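Local coordinates for protein uricase (Bacillus fastidiosus, PDB 4R8X) that probably catalyses the oxidation of urate to 5-hydroxyisourate, the first step of urate degradation to allantoin, at residues V95-L100 against V148-T153. Numbering follows the deposited sequence.
Sequences VCEAFL and VEVART
C96 and L100, one turn apart on helix 88-102, pack on V150 of strand 143-153 where the helix lies against the antiparallel sheet of a T-fold (tunnelling-fold) domain, the fold of the uricase family. The axes of the two segments approach to 8.1 Å and differ by 30° in direction, so helix and strand point much the same way.

The apolar contact centres on V150, whose two methyls are shared between the helix residues. CG2 lies 3.6 Å from CB of C96, while CG1, anti to the backbone N (chi1 178°), meets CD1 of L100, also at 3.6 Å. V109 and L111 of the adjoining strand 108-125 continue this layer beneath the helix. SG of C96 sits beside the backbone N of its own residue and approaches the carbonyl O of V148, at 3.3 Å. On the opposite side of the sheet, E149 forms salt bridges with R110 and K50.

The polar contact belongs to R152. Its chain, bent at chi3, passes L100 in the opposite direction, and CD2 of L100 lies over one face of the guanidinium. NH2 serves two carbonyl oxygens, those of L106 and L100; the bond from NH2 to L100 O is 3.0 Å long, nearly straight (169°) and in the guanidinium plane.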
# COMPACT_ATOMS: atom_id res chain seq x y z
N VAL D 95 -3.86 16.16 -26.43
CA VAL D 95 -2.94 15.04 -26.67
C VAL D 95 -3.53 13.95 -27.56
O VAL D 95 -2.86 13.47 -28.47
CB VAL D 95 -2.41 14.45 -25.34
CG1 VAL D 95 -1.62 13.16 -25.58
CG2 VAL D 95 -1.56 15.48 -24.61
N CYS D 96 -4.78 13.56 -27.29
CA CYS D 96 -5.48 12.58 -28.12
C CYS D 96 -5.49 13.01 -29.58
O CYS D 96 -5.17 12.22 -30.47
CB CYS D 96 -6.93 12.44 -27.66
SG CYS D 96 -7.20 11.56 -26.11
N GLU D 97 -5.89 14.25 -29.81
CA GLU D 97 -5.99 14.75 -31.18
C GLU D 97 -4.62 14.80 -31.83
O GLU D 97 -4.47 14.48 -33.01
CB GLU D 97 -6.68 16.11 -31.18
CG GLU D 97 -8.16 15.96 -30.88
CD GLU D 97 -8.89 17.26 -30.60
OE1 GLU D 97 -8.24 18.29 -30.31
OE2 GLU D 97 -10.13 17.24 -30.66
N ALA D 98 -3.61 15.17 -31.05
CA ALA D 98 -2.25 15.25 -31.56
C ALA D 98 -1.73 13.87 -31.99
O ALA D 98 -1.12 13.73 -33.05
CB ALA D 98 -1.32 15.86 -30.52
N PHE D 99 -1.98 12.85 -31.17
CA PHE D 99 -1.61 11.48 -31.54
C PHE D 99 -2.26 11.10 -32.87
O PHE D 99 -1.61 10.55 -33.76
CB PHE D 99 -2.03 10.48 -30.46
CG PHE D 99 -1.00 10.21 -29.39
CD1 PHE D 99 0.21 9.62 -29.70
CD2 PHE D 99 -1.28 10.49 -28.07
CE1 PHE D 99 1.14 9.34 -28.71
CE2 PHE D 99 -0.36 10.22 -27.06
CZ PHE D 99 0.86 9.65 -27.39
N LEU D 100 -3.56 11.38 -33.01
CA LEU D 100 -4.29 11.02 -34.23
C LEU D 100 -3.76 11.77 -35.45
O LEU D 100 -3.75 11.23 -36.55
CB LEU D 100 -5.78 11.25 -34.05
CG LEU D 100 -6.46 10.24 -33.12
CD1 LEU D 100 -7.89 10.65 -32.82
CD2 LEU D 100 -6.41 8.83 -33.71
N VAL D 148 -10.31 11.36 -21.56
CA VAL D 148 -10.80 11.73 -22.88
C VAL D 148 -10.40 10.66 -23.88
O VAL D 148 -9.25 10.25 -23.92
CB VAL D 148 -10.27 13.10 -23.34
CG1 VAL D 148 -10.83 13.43 -24.73
CG2 VAL D 148 -10.66 14.18 -22.36
N GLU D 149 -11.36 10.19 -24.67
CA GLU D 149 -11.03 9.30 -25.77
C GLU D 149 -11.56 9.92 -27.06
O GLU D 149 -12.72 10.35 -27.13
CB GLU D 149 -11.60 7.89 -25.56
CG GLU D 149 -11.18 6.91 -26.65
CD GLU D 149 -11.48 5.45 -26.34
OE1 GLU D 149 -11.79 5.12 -25.18
OE2 GLU D 149 -11.40 4.62 -27.25
N VAL D 150 -10.69 10.00 -28.06
CA VAL D 150 -11.04 10.57 -29.34
C VAL D 150 -10.89 9.49 -30.41
O VAL D 150 -9.92 8.75 -30.41
CB VAL D 150 -10.14 11.79 -29.67
CG1 VAL D 150 -10.49 12.35 -31.06
CG2 VAL D 150 -10.34 12.87 -28.63
N ALA D 151 -11.89 9.40 -31.30
CA ALA D 151 -11.85 8.47 -32.41
C ALA D 151 -11.95 9.20 -33.75
O ALA D 151 -12.53 10.28 -33.85
CB ALA D 151 -12.99 7.44 -32.29
N ARG D 152 -11.37 8.59 -34.77
CA ARG D 152 -11.46 9.13 -36.12
C ARG D 152 -12.88 8.91 -36.65
O ARG D 152 -13.53 7.91 -36.33
CB ARG D 152 -10.44 8.43 -37.00
CG ARG D 152 -9.84 9.30 -38.09
CD ARG D 152 -8.73 8.56 -38.84
NE ARG D 152 -7.50 8.29 -38.08
CZ ARG D 152 -6.59 9.22 -37.78
NH1 ARG D 152 -6.78 10.48 -38.13
NH2 ARG D 152 -5.49 8.89 -37.12
N THR D 153 -13.39 9.86 -37.43
CA THR D 153 -14.62 9.64 -38.17
C THR D 153 -14.27 9.82 -39.63
O THR D 153 -13.13 10.12 -39.98
CB THR D 153 -15.70 10.66 -37.81
OG1 THR D 153 -15.32 11.95 -38.30
CG2 THR D 153 -15.92 10.71 -36.30